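Local atomic coordinates of alanine racemase (Enterococcus faecalis, PDB entry 3E6E), a protein that belongs to the alanine racemase family, joining an N-terminal TIM-type barrel to a C-terminal, mainly beta domain in a two-chain assembly, and binds the ligand DCS. Residues V129-D134 / Q150-V155; A210-D215 / L237-A242; S251-V256 / V327-T332. The protein carries 1 engineered substitution. All coordinates share one frame; numbering follows the deposited sequence.

How the interactions relate
Followed from the N terminus, the chain makes its three contacts in series, each closing before the next opens, so that none nests or crosses. Interaction 1 closes a short loop within the barrel domain, packing strand 129-132 against helix 145-158, which follows it. Interaction 2 comes near the end of the barrel, where the last turn of helix 207-212 meets the irregular segment 237-242, beyond strand 220-223 and on the way to the C-terminal domain. Interaction 3 spans the longest separation and pairs residues 251-256 with 327-332 inside that second domain. Interactions 1 and 3 lie on opposite sides of the chain's centre, with centres about 55 Å apart.

Interaction 1 of 3, residues V129-D134 / Q150-V155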
ATOM      1  N   VAL A 129      10.628 -21.036  22.258  1.00 23.86           N
ATOM      2  CA  VAL A 129      10.881 -19.599  22.396  1.00 22.48           C
ATOM      3  C   VAL A 129      12.279 -19.157  21.998  1.00 21.37           C
ATOM      4  O   VAL A 129      13.230 -19.908  22.105  1.00 20.52           O
ATOM      5  CB  VAL A 129      10.659 -19.093  23.857  1.00 22.18           C
ATOM      6  CG1 VAL A 129       9.412 -19.725  24.457  1.00 22.53           C
ATOM      7  CG2 VAL A 129      11.881 -19.374  24.698  1.00 19.81           C
ATOM      8  N   HIS A 130      12.380 -17.917  21.540  1.00 22.93           N
ATOM      9  CA  HIS A 130      13.648 -17.313  21.155  1.00 23.68           C
ATOM     10  C   HIS A 130      13.731 -16.040  21.994  1.00 25.38           C
ATOM     11  O   HIS A 130      12.799 -15.220  21.987  1.00 27.53           O
ATOM     12  CB  HIS A 130      13.662 -16.967  19.661  1.00 21.97           C
ATOM     13  CG  HIS A 130      13.875 -18.147  18.763  1.00 21.73           C
ATOM     14  ND1 HIS A 130      15.023 -18.316  18.018  1.00 22.17           N
ATOM     15  CD2 HIS A 130      13.083 -19.208  18.474  1.00 21.63           C
ATOM     16  CE1 HIS A 130      14.928 -19.428  17.311  1.00 21.33           C
ATOM     17  NE2 HIS A 130      13.760 -19.988  17.569  1.00 20.81           N
ATOM     18  N   LEU A 131      14.825 -15.881  22.733  1.00 24.88           N
ATOM     19  CA  LEU A 131      14.997 -14.714  23.590  1.00 24.78           C
ATOM     20  C   LEU A 131      15.730 -13.592  22.882  1.00 24.20           C
ATOM     21  O   LEU A 131      16.930 -13.677  22.657  1.00 25.71           O
ATOM     22  CB  LEU A 131      15.745 -15.114  24.868  1.00 23.72           C
ATOM     23  CG  LEU A 131      14.934 -15.674  26.045  1.00 23.28           C
ATOM     24  CD1 LEU A 131      13.878 -16.626  25.552  1.00 23.26           C
ATOM     25  CD2 LEU A 131      15.879 -16.378  27.020  1.00 23.41           C
ATOM     26  N   LYS A 132      15.018 -12.529  22.532  1.00 24.15           N
ATOM     27  CA  LYS A 132      15.682 -11.427  21.845  1.00 23.84           C
ATOM     28  C   LYS A 132      16.290 -10.430  22.822  1.00 22.49           C
ATOM     29  O   LYS A 132      15.607  -9.891  23.695  1.00 20.53           O
ATOM     30  CB  LYS A 132      14.728 -10.678  20.894  1.00 24.47           C
ATOM     31  CG  LYS A 132      15.481  -9.677  19.981  1.00 27.61           C
ATOM     32  CD  LYS A 132      14.577  -8.721  19.187  1.00 28.01           C
ATOM     33  CE  LYS A 132      15.411  -7.719  18.361  1.00 27.74           C
ATOM     34  NZ  LYS A 132      14.589  -6.716  17.607  1.00 24.65           N
ATOM     35  N   VAL A 133      17.585 -10.195  22.662  1.00 20.96           N
ATOM     36  CA  VAL A 133      18.296  -9.238  23.486  1.00 20.75           C
ATOM     37  C   VAL A 133      18.574  -7.972  22.653  1.00 19.98           C
ATOM     38  O   VAL A 133      19.073  -8.051  21.533  1.00 18.61           O
ATOM     39  CB  VAL A 133      19.617  -9.856  24.035  1.00 19.28           C
ATOM     40  CG1 VAL A 133      20.205 -10.806  23.026  1.00 22.75           C
ATOM     41  CG2 VAL A 133      20.613  -8.771  24.363  1.00 20.58           C
ATOM     42  N   ASP A 134      18.207  -6.814  23.194  1.00 20.06           N
ATOM     43  CA  ASP A 134      18.429  -5.558  22.503  1.00 20.45           C
ATOM     44  C   ASP A 134      19.857  -5.201  22.771  1.00 22.12           C
ATOM     45  O   ASP A 134      20.276  -5.202  23.922  1.00 23.84           O
ATOM     46  CB  ASP A 134      17.543  -4.447  23.053  1.00 20.58           C
ATOM     47  CG  ASP A 134      17.789  -3.102  22.358  1.00 19.97           C
ATOM     48  OD1 ASP A 134      18.812  -2.951  21.648  1.00 17.31           O
ATOM     49  OD2 ASP A 134      16.955  -2.195  22.545  1.00 18.57           O
ATOM     50  N   GLN A 150      18.722 -14.258  33.595  1.00 36.20           N
ATOM     51  CA  GLN A 150      17.523 -14.494  34.392  1.00 35.89           C
ATOM     52  C   GLN A 150      16.436 -15.120  33.518  1.00 34.72           C
ATOM     53  O   GLN A 150      15.762 -16.069  33.926  1.00 34.70           O
ATOM     54  CB  GLN A 150      17.030 -13.166  35.006  1.00 36.23           C
ATOM     55  CG  GLN A 150      15.547 -13.140  35.358  1.00 40.39           C
ATOM     56  CD  GLN A 150      15.091 -11.829  35.989  1.00 43.19           C
ATOM     57  OE1 GLN A 150      15.276 -10.745  35.420  1.00 44.12           O
ATOM     58  NE2 GLN A 150      14.480 -11.925  37.171  1.00 43.46           N
ATOM     59  N   ALA A 151      16.278 -14.587  32.313  1.00 33.73           N
ATOM     60  CA  ALA A 151      15.277 -15.085  31.384  1.00 34.19           C
ATOM     61  C   ALA A 151      15.606 -16.523  31.004  1.00 34.49           C
ATOM     62  O   ALA A 151      14.753 -17.411  31.031  1.00 32.75           O
ATOM     63  CB  ALA A 151      15.250 -14.210  30.143  1.00 36.27           C
ATOM     64  N   VAL A 152      16.862 -16.742  30.648  1.00 35.30           N
ATOM     65  CA  VAL A 152      17.309 -18.061  30.263  1.00 37.33           C
ATOM     66  C   VAL A 152      17.118 -19.101  31.379  1.00 38.52           C
ATOM     67  O   VAL A 152      16.405 -20.093  31.205  1.00 38.53           O
ATOM     68  CB  VAL A 152      18.789 -18.010  29.835  1.00 37.15           C
ATOM     69  CG1 VAL A 152      19.297 -19.411  29.533  1.00 38.89           C
ATOM     70  CG2 VAL A 152      18.935 -17.126  28.607  1.00 36.79           C
ATOM     71  N   ARG A 153      17.741 -18.864  32.529  1.00 40.05           N
ATOM     72  CA  ARG A 153      17.652 -19.794  33.650  1.00 40.70           C
ATOM     73  C   ARG A 153      16.204 -20.099  33.992  1.00 39.83           C
ATOM     74  O   ARG A 153      15.885 -21.160  34.526  1.00 40.58           O
ATOM     75  CB  ARG A 153      18.368 -19.219  34.874  1.00 43.02           C
ATOM     76  CG  ARG A 153      18.855 -20.271  35.855  1.00 45.95           C
ATOM     77  CD  ARG A 153      19.811 -19.658  36.864  1.00 47.74           C
ATOM     78  NE  ARG A 153      19.137 -18.689  37.721  1.00 50.07           N
ATOM     79  CZ  ARG A 153      18.164 -18.993  38.578  1.00 50.92           C
ATOM     80  NH1 ARG A 153      17.740 -20.247  38.702  1.00 49.32           N
ATOM     81  NH2 ARG A 153      17.619 -18.040  39.323  1.00 51.83           N
ATOM     82  N   PHE A 154      15.320 -19.167  33.669  1.00 38.29           N
ATOM     83  CA  PHE A 154      13.914 -19.360  33.957  1.00 35.74           C
ATOM     84  C   PHE A 154      13.323 -20.310  32.938  1.00 34.46           C
ATOM     85  O   PHE A 154      12.696 -21.297  33.291  1.00 34.36           O
ATOM     86  CB  PHE A 154      13.185 -18.016  33.925  1.00 34.64           C
ATOM     87  CG  PHE A 154      11.733 -18.110  34.275  1.00 34.06           C
ATOM     88  CD1 PHE A 154      10.803 -18.535  33.334  1.00 35.17           C
ATOM     89  CD2 PHE A 154      11.291 -17.785  35.552  1.00 33.74           C
ATOM     90  CE1 PHE A 154       9.446 -18.632  33.662  1.00 36.94           C
ATOM     91  CE2 PHE A 154       9.938 -17.879  35.894  1.00 33.84           C
ATOM     92  CZ  PHE A 154       9.015 -18.302  34.952  1.00 35.51           C
ATOM     93  N   VAL A 155      13.538 -20.011  31.666  1.00 34.01           N
ATOM     94  CA  VAL A 155      13.012 -20.836  30.596  1.00 32.69           C
ATOM     95  C   VAL A 155      13.496 -22.274  30.668  1.00 33.01           C
ATOM     96  O   VAL A 155      12.707 -23.202  30.501  1.00 32.50           O
ATOM     97  CB  VAL A 155      13.379 -20.238  29.240  1.00 31.92           C
ATOM     98  CG1 VAL A 155      13.108 -21.238  28.136  1.00 30.35           C
ATOM     99  CG2 VAL A 155      12.574 -18.971  29.023  1.00 31.27           C
TER
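Strand-to-helix packing in an alpha/beta barrel has a compact example here: strand 129-132 and the following helix 145-158, the first two elements of a beta-alpha-beta unit completed by strand 165-167. The short axes run nearly antiparallel, at 167°, and pass 10.1 Å apart, a gap bridged by side chains from both elements. The tight part belongs to Leu131. Its CG stands anti to the carbonyl carbon, and the next torsion (chi2 42°) carries CD2 outward, roughly anti to CA, onto the helix. There the Leu131 and Val152 side chains cross obliquely, and Leu131 CD2 meets Val152 CG2 at 3.5 Å, while Ala151 CB lies 3.9 Å from the same Leu131 CD2. Packing slackens toward the N-terminal end of the strand. Val129 CG2 and Val155 CG1 reach toward each other tip to tip and stop at 4.1 Å, and the second branch of the leucine, Leu131 CD1, comes only within 4.4 Å of Val155 CG2. Leu112 of helix 109-117 and Trp163 also touch Val155, while Leu131 rests on Val106 and Ile166 of the two flanking strands. The helix side facing solvent is different in character, carrying the exposed Gln150 and Arg153. On the strand, His130 and Lys132 project to the other face, where His130 is hydrogen-bonded to His203 and Glu164. Every group that meets across the contact is aliphatic and buried, so that between these two segments the association rests on apolar burial and shape fit rather than on directional polar bonds.

Interaction 2 of 3, residues A210-D215 / L237-A242; sequences ALWHPD and LAPSYA
The backbone of helix 207-212 leaves helical geometry at His213, and just before that point Leu211 comes closest to the irregular segment 237-242, its CA 5.6 Å from the CA of Ser240. Two hydrogen bonds join the segments. Ser240 OG, anti to its own carbonyl carbon, donates to Leu211 O over 2.8 Å, approaching from above the carbonyl plane and so serving a peptide oxygen in the last turn of the helix. Trp212 NE1 gives the second, 2.9 Å to Ala238 O with an N-H...O angle of 161°; the oxygen sits near the plane of the indole, at its edge, although the N-H meets the Ala238 carbonyl from above that group's plane. This short helix lies in sequence between strands 201-203 and 220-223 of the TIM-type barrel, and the segment it meets belongs to the connection leading to the C-terminal domain. The indole is sandwiched. Leu211 CB lies over one face, and Leu237 covers the opposite one, its CD1 3.7 Å from the centroid of the five-membered ring and only 8° off the ring normal, a CH-pi contact. Leu237 CB adds to this by closing to 3.5 Å from Trp212 CE2. On the other flank Leu211 CD2 touches Tyr241 CE2 at 3.4 Å, the two side chains crossing at about a right angle. Tyr241 holds its ring in the crowded position between backbone N and carbonyl carbon (chi1 72°), and its OH is hydrogen-bonded to the OH of Tyr223, on strand 220-223 and next in sequence to Arg222, a residue of the DCS pocket.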
ATOM      1  N   ALA A 210      25.138 -10.596   6.768  1.00 19.93           N
ATOM      2  CA  ALA A 210      25.589 -11.801   6.075  1.00 21.25           C
ATOM      3  C   ALA A 210      26.492 -11.487   4.892  1.00 22.46           C
ATOM      4  O   ALA A 210      27.508 -12.142   4.673  1.00 22.78           O
ATOM      5  CB  ALA A 210      24.390 -12.615   5.604  1.00 21.83           C
ATOM      6  N   LEU A 211      26.113 -10.481   4.118  1.00 23.64           N
ATOM      7  CA  LEU A 211      26.903 -10.108   2.967  1.00 23.27           C
ATOM      8  C   LEU A 211      28.243  -9.502   3.359  1.00 23.41           C
ATOM      9  O   LEU A 211      29.297 -10.031   3.000  1.00 23.91           O
ATOM     10  CB  LEU A 211      26.109  -9.128   2.103  1.00 24.23           C
ATOM     11  CG  LEU A 211      24.851  -9.716   1.446  1.00 23.81           C
ATOM     12  CD1 LEU A 211      24.036  -8.612   0.834  1.00 22.68           C
ATOM     13  CD2 LEU A 211      25.241 -10.742   0.388  1.00 22.36           C
ATOM     14  N   TRP A 212      28.206  -8.421   4.130  1.00 23.58           N
ATOM     15  CA  TRP A 212      29.427  -7.704   4.520  1.00 22.96           C
ATOM     16  C   TRP A 212      30.136  -8.035   5.841  1.00 21.45           C
ATOM     17  O   TRP A 212      31.268  -7.603   6.057  1.00 21.61           O
ATOM     18  CB  TRP A 212      29.141  -6.202   4.456  1.00 23.87           C
ATOM     19  CG  TRP A 212      28.670  -5.777   3.094  1.00 25.84           C
ATOM     20  CD1 TRP A 212      29.409  -5.739   1.944  1.00 27.40           C
ATOM     21  CD2 TRP A 212      27.338  -5.408   2.724  1.00 26.53           C
ATOM     22  NE1 TRP A 212      28.614  -5.369   0.877  1.00 28.17           N
ATOM     23  CE2 TRP A 212      27.340  -5.161   1.330  1.00 27.07           C
ATOM     24  CE3 TRP A 212      26.141  -5.266   3.433  1.00 27.88           C
ATOM     25  CZ2 TRP A 212      26.195  -4.778   0.637  1.00 26.77           C
ATOM     26  CZ3 TRP A 212      24.993  -4.884   2.738  1.00 28.39           C
ATOM     27  CH2 TRP A 212      25.034  -4.645   1.354  1.00 27.63           C
ATOM     28  N   HIS A 213      29.489  -8.788   6.723  1.00 20.56           N
ATOM     29  CA  HIS A 213      30.094  -9.164   8.005  1.00 18.52           C
ATOM     30  C   HIS A 213      29.948 -10.674   8.189  1.00 17.73           C
ATOM     31  O   HIS A 213      29.482 -11.147   9.223  1.00 15.85           O
ATOM     32  CB  HIS A 213      29.377  -8.450   9.148  1.00 18.00           C
ATOM     33  CG  HIS A 213      29.588  -6.973   9.175  1.00 15.84           C
ATOM     34  ND1 HIS A 213      28.566  -6.074   8.969  1.00 17.16           N
ATOM     35  CD2 HIS A 213      30.687  -6.235   9.450  1.00 17.29           C
ATOM     36  CE1 HIS A 213      29.024  -4.845   9.122  1.00 17.54           C
ATOM     37  NE2 HIS A 213      30.310  -4.915   9.416  1.00 16.84           N
ATOM     38  N   PRO A 214      30.364 -11.451   7.184  1.00 18.75           N
ATOM     39  CA  PRO A 214      30.272 -12.911   7.211  1.00 19.98           C
ATOM     40  C   PRO A 214      30.960 -13.636   8.366  1.00 21.11           C
ATOM     41  O   PRO A 214      30.679 -14.809   8.599  1.00 21.09           O
ATOM     42  CB  PRO A 214      30.841 -13.305   5.849  1.00 19.86           C
ATOM     43  CG  PRO A 214      31.909 -12.293   5.652  1.00 18.52           C
ATOM     44  CD  PRO A 214      31.214 -11.014   6.064  1.00 18.64           C
ATOM     45  N   ASP A 215      31.851 -12.950   9.085  1.00 23.02           N
ATOM     46  CA  ASP A 215      32.562 -13.581  10.201  1.00 24.28           C
ATOM     47  C   ASP A 215      31.897 -13.445  11.598  1.00 24.81           C
ATOM     48  O   ASP A 215      32.281 -14.144  12.538  1.00 24.88           O
ATOM     49  CB  ASP A 215      34.018 -13.080  10.252  1.00 23.07           C
ATOM     50  CG  ASP A 215      34.852 -13.564   9.064  1.00 24.15           C
ATOM     51  OD1 ASP A 215      34.741 -14.751   8.686  1.00 23.37           O
ATOM     52  OD2 ASP A 215      35.641 -12.765   8.511  1.00 25.46           O
ATOM     53  N   LEU A 237      27.102  -0.047  -0.725  1.00 17.49           N
ATOM     54  CA  LEU A 237      28.089  -1.119  -0.819  1.00 16.92           C
ATOM     55  C   LEU A 237      27.744  -2.155  -1.886  1.00 17.15           C
ATOM     56  O   LEU A 237      26.577  -2.422  -2.174  1.00 16.85           O
ATOM     57  CB  LEU A 237      28.209  -1.840   0.522  1.00 16.76           C
ATOM     58  CG  LEU A 237      28.769  -1.092   1.724  1.00 17.95           C
ATOM     59  CD1 LEU A 237      28.721  -1.986   2.955  1.00 18.23           C
ATOM     60  CD2 LEU A 237      30.185  -0.683   1.425  1.00 19.89           C
ATOM     61  N   ALA A 238      28.771  -2.772  -2.449  1.00 16.77           N
ATOM     62  CA  ALA A 238      28.554  -3.780  -3.468  1.00 17.60           C
ATOM     63  C   ALA A 238      28.330  -5.140  -2.800  1.00 18.10           C
ATOM     64  O   ALA A 238      29.111  -5.568  -1.956  1.00 16.36           O
ATOM     65  CB  ALA A 238      29.759  -3.826  -4.414  1.00 14.04           C
ATOM     66  N   PRO A 239      27.237  -5.825  -3.151  1.00 20.23           N
ATOM     67  CA  PRO A 239      26.985  -7.130  -2.543  1.00 20.76           C
ATOM     68  C   PRO A 239      28.161  -8.051  -2.756  1.00 22.01           C
ATOM     69  O   PRO A 239      28.983  -7.818  -3.628  1.00 21.03           O
ATOM     70  CB  PRO A 239      25.733  -7.591  -3.252  1.00 19.99           C
ATOM     71  CG  PRO A 239      24.984  -6.304  -3.369  1.00 19.95           C
ATOM     72  CD  PRO A 239      26.051  -5.366  -3.890  1.00 19.34           C
ATOM     73  N   SER A 240      28.238  -9.098  -1.946  1.00 23.99           N
ATOM     74  CA  SER A 240      29.339 -10.043  -2.031  1.00 26.00           C
ATOM     75  C   SER A 240      29.148 -11.105  -3.112  1.00 25.52           C
ATOM     76  O   SER A 240      29.983 -11.997  -3.285  1.00 26.24           O
ATOM     77  CB  SER A 240      29.535 -10.684  -0.662  1.00 27.56           C
ATOM     78  OG  SER A 240      29.751  -9.662   0.295  1.00 32.83           O
ATOM     79  N   TYR A 241      28.035 -11.000  -3.831  1.00 24.69           N
ATOM     80  CA  TYR A 241      27.715 -11.908  -4.925  1.00 22.72           C
ATOM     81  C   TYR A 241      26.541 -11.330  -5.718  1.00 22.80           C
ATOM     82  O   TYR A 241      25.762 -10.524  -5.200  1.00 21.86           O
ATOM     83  CB  TYR A 241      27.397 -13.312  -4.391  1.00 22.25           C
ATOM     84  CG  TYR A 241      26.070 -13.463  -3.677  1.00 22.35           C
ATOM     85  CD1 TYR A 241      24.902 -13.737  -4.385  1.00 23.23           C
ATOM     86  CD2 TYR A 241      25.982 -13.337  -2.288  1.00 21.88           C
ATOM     87  CE1 TYR A 241      23.681 -13.882  -3.727  1.00 23.40           C
ATOM     88  CE2 TYR A 241      24.767 -13.479  -1.626  1.00 20.37           C
ATOM     89  CZ  TYR A 241      23.625 -13.752  -2.349  1.00 21.82           C
ATOM     90  OH  TYR A 241      22.422 -13.895  -1.710  1.00 22.02           O
ATOM     91  N   ALA A 242      26.433 -11.737  -6.979  1.00 23.01           N
ATOM     92  CA  ALA A 242      25.393 -11.263  -7.886  1.00 22.14           C
ATOM     93  C   ALA A 242      23.984 -11.525  -7.408  1.00 22.26           C
ATOM     94  O   ALA A 242      23.541 -12.669  -7.384  1.00 23.10           O
ATOM     95  CB  ALA A 242      25.576 -11.896  -9.236  1.00 22.65           C
TER

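Interaction 3 of 3, residues S251-V256 / V327-T332. Engineered in segment 327-332: Pro329 (natural residue Ser).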
ATOM      1  N   SER A 251       2.614  -2.878 -17.301  1.00 13.57           N
ATOM      2  CA  SER A 251       1.250  -2.445 -17.559  1.00 15.95           C
ATOM      3  C   SER A 251       1.224  -2.203 -19.055  1.00 17.95           C
ATOM      4  O   SER A 251       2.078  -2.726 -19.778  1.00 19.24           O
ATOM      5  CB  SER A 251       0.935  -1.152 -16.808  1.00 16.13           C
ATOM      6  OG  SER A 251      -0.455  -0.867 -16.857  1.00 14.17           O
ATOM      7  N   GLU A 252       0.259  -1.428 -19.534  1.00 19.68           N
ATOM      8  CA  GLU A 252       0.206  -1.135 -20.963  1.00 22.53           C
ATOM      9  C   GLU A 252      -0.661   0.066 -21.290  1.00 21.91           C
ATOM     10  O   GLU A 252      -1.580   0.410 -20.550  1.00 22.21           O
ATOM     11  CB  GLU A 252      -0.275  -2.364 -21.754  1.00 24.10           C
ATOM     12  CG  GLU A 252      -1.746  -2.700 -21.618  1.00 27.25           C
ATOM     13  CD  GLU A 252      -2.097  -4.038 -22.269  1.00 29.94           C
ATOM     14  OE1 GLU A 252      -3.293  -4.287 -22.552  1.00 30.05           O
ATOM     15  OE2 GLU A 252      -1.171  -4.846 -22.492  1.00 31.01           O
ATOM     16  N   LEU A 253      -0.337   0.698 -22.415  1.00 21.12           N
ATOM     17  CA  LEU A 253      -1.049   1.864 -22.910  1.00 18.77           C
ATOM     18  C   LEU A 253      -2.501   1.526 -23.201  1.00 18.91           C
ATOM     19  O   LEU A 253      -2.785   0.600 -23.954  1.00 19.24           O
ATOM     20  CB  LEU A 253      -0.377   2.356 -24.184  1.00 16.73           C
ATOM     21  CG  LEU A 253       0.996   2.975 -23.971  1.00 14.70           C
ATOM     22  CD1 LEU A 253       1.650   3.244 -25.297  1.00 12.45           C
ATOM     23  CD2 LEU A 253       0.852   4.250 -23.165  1.00 14.35           C
ATOM     24  N   ILE A 254      -3.415   2.273 -22.592  1.00 19.36           N
ATOM     25  CA  ILE A 254      -4.838   2.051 -22.803  1.00 21.11           C
ATOM     26  C   ILE A 254      -5.461   3.251 -23.523  1.00 22.90           C
ATOM     27  O   ILE A 254      -6.608   3.189 -23.963  1.00 24.16           O
ATOM     28  CB  ILE A 254      -5.585   1.808 -21.459  1.00 20.37           C
ATOM     29  CG1 ILE A 254      -5.502   3.044 -20.567  1.00 19.82           C
ATOM     30  CG2 ILE A 254      -4.967   0.621 -20.728  1.00 19.08           C
ATOM     31  CD1 ILE A 254      -6.312   2.905 -19.299  1.00 19.61           C
ATOM     32  N   HIS A 255      -4.699   4.338 -23.641  1.00 25.03           N
ATOM     33  CA  HIS A 255      -5.156   5.552 -24.318  1.00 28.20           C
ATOM     34  C   HIS A 255      -3.974   6.306 -24.931  1.00 29.49           C
ATOM     35  O   HIS A 255      -2.923   6.450 -24.294  1.00 30.15           O
ATOM     36  CB  HIS A 255      -5.879   6.489 -23.349  1.00 28.95           C
ATOM     37  CG  HIS A 255      -6.615   7.603 -24.029  1.00 32.66           C
ATOM     38  ND1 HIS A 255      -6.709   8.873 -23.494  1.00 35.58           N
ATOM     39  CD2 HIS A 255      -7.338   7.627 -25.175  1.00 33.42           C
ATOM     40  CE1 HIS A 255      -7.457   9.627 -24.279  1.00 33.81           C
ATOM     41  NE2 HIS A 255      -7.851   8.896 -25.306  1.00 34.13           N
ATOM     42  N   VAL A 256      -4.152   6.787 -26.160  1.00 28.38           N
ATOM     43  CA  VAL A 256      -3.105   7.519 -26.861  1.00 27.80           C
ATOM     44  C   VAL A 256      -3.707   8.695 -27.627  1.00 28.22           C
ATOM     45  O   VAL A 256      -4.703   8.552 -28.335  1.00 28.83           O
ATOM     46  CB  VAL A 256      -2.372   6.624 -27.875  1.00 28.92           C
ATOM     47  CG1 VAL A 256      -1.263   7.416 -28.559  1.00 29.19           C
ATOM     48  CG2 VAL A 256      -1.815   5.389 -27.186  1.00 29.86           C
ATOM     49  N   VAL A 327      -2.644   1.757 -29.159  1.00 28.07           N
ATOM     50  CA  VAL A 327      -2.903   1.295 -27.803  1.00 27.48           C
ATOM     51  C   VAL A 327      -2.417  -0.162 -27.681  1.00 27.25           C
ATOM     52  O   VAL A 327      -2.367  -0.889 -28.679  1.00 27.26           O
ATOM     53  CB  VAL A 327      -4.417   1.368 -27.499  1.00 27.94           C
ATOM     54  CG1 VAL A 327      -4.745   0.563 -26.255  1.00 31.79           C
ATOM     55  CG2 VAL A 327      -4.847   2.819 -27.317  1.00 28.43           C
ATOM     56  N   GLY A 328      -2.023  -0.579 -26.477  1.00 25.51           N
ATOM     57  CA  GLY A 328      -1.585  -1.953 -26.306  1.00 23.24           C
ATOM     58  C   GLY A 328      -0.112  -2.269 -26.084  1.00 20.67           C
ATOM     59  O   GLY A 328       0.185  -3.326 -25.538  1.00 19.34           O
ATOM     60  N   PRO A 329       0.833  -1.416 -26.511  1.00 19.59           N
ATOM     61  CA  PRO A 329       2.236  -1.763 -26.269  1.00 19.73           C
ATOM     62  C   PRO A 329       2.479  -1.934 -24.761  1.00 20.15           C
ATOM     63  O   PRO A 329       1.842  -1.257 -23.946  1.00 20.05           O
ATOM     64  CB  PRO A 329       2.992  -0.565 -26.841  1.00 19.33           C
ATOM     65  CG  PRO A 329       2.090  -0.070 -27.920  1.00 18.93           C
ATOM     66  CD  PRO A 329       0.730  -0.157 -27.267  1.00 19.97           C
ATOM     67  N   VAL A 330       3.390  -2.831 -24.389  1.00 20.47           N
ATOM     68  CA  VAL A 330       3.680  -3.061 -22.969  1.00 20.26           C
ATOM     69  C   VAL A 330       4.421  -1.913 -22.299  1.00 20.42           C
ATOM     70  O   VAL A 330       5.412  -1.401 -22.823  1.00 21.38           O
ATOM     71  CB  VAL A 330       4.525  -4.336 -22.747  1.00 19.55           C
ATOM     72  CG1 VAL A 330       4.895  -4.459 -21.266  1.00 17.27           C
ATOM     73  CG2 VAL A 330       3.754  -5.564 -23.203  1.00 19.63           C
ATOM     74  N   VAL A 331       3.932  -1.506 -21.138  1.00 19.34           N
ATOM     75  CA  VAL A 331       4.585  -0.447 -20.404  1.00 19.40           C
ATOM     76  C   VAL A 331       5.377  -1.079 -19.279  1.00 19.83           C
ATOM     77  O   VAL A 331       4.818  -1.738 -18.392  1.00 21.45           O
ATOM     78  CB  VAL A 331       3.580   0.544 -19.814  1.00 20.53           C
ATOM     79  CG1 VAL A 331       4.289   1.488 -18.841  1.00 18.55           C
ATOM     80  CG2 VAL A 331       2.930   1.346 -20.946  1.00 21.73           C
ATOM     81  N   THR A 332       6.688  -0.882 -19.325  1.00 19.13           N
ATOM     82  CA  THR A 332       7.571  -1.427 -18.316  1.00 19.20           C
ATOM     83  C   THR A 332       7.973  -0.400 -17.254  1.00 18.39           C
ATOM     84  O   THR A 332       8.738   0.529 -17.526  1.00 17.74           O
ATOM     85  CB  THR A 332       8.822  -1.987 -18.973  1.00 21.21           C
ATOM     86  OG1 THR A 332       8.438  -2.900 -20.013  1.00 22.81           O
ATOM     87  CG2 THR A 332       9.683  -2.706 -17.935  1.00 22.31           C
TER
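In the mixed beta sheet of the C-terminal domain, the broken strand 249-259 pairs antiparallel with strand 330-332. Ser251 and Val331 form a hydrogen-bonded pair, Ser251 N to Val331 O at 2.7 Å and Val331 N to Ser251 O at 2.6 Å; Glu252 and Val330 follow as a non-hydrogen-bonded pair. Beyond them the strand is interrupted, and Leu253 carries the contact onward. Its CB stands 4.1 Å from both Gly328 N and Pro329 CD, the proline being an engineered residue. CG, anti to the carbonyl carbon (chi1 -70°), meets Val331 CG2 at 3.9 Å, the two side chains crossing at about a right angle. At the tip, Leu253 CD1 returns to Pro329 CD at 4.0 Å. The leucine thus touches both the loop leading into strand 330-332 and the strand itself. Farther along, Val256 and Val327 slide past each other in opposite directions, while His255 ND1 is hydrogen-bonded to Arg139 O of the second subunit. Leu253's backbone is held too: its N-H makes a weak, 3.3 Å bond to Pro329 O, and Leu253 O accepts from Gly328 N at 2.9 Å, the donor lying 25° out of the carbonyl plane.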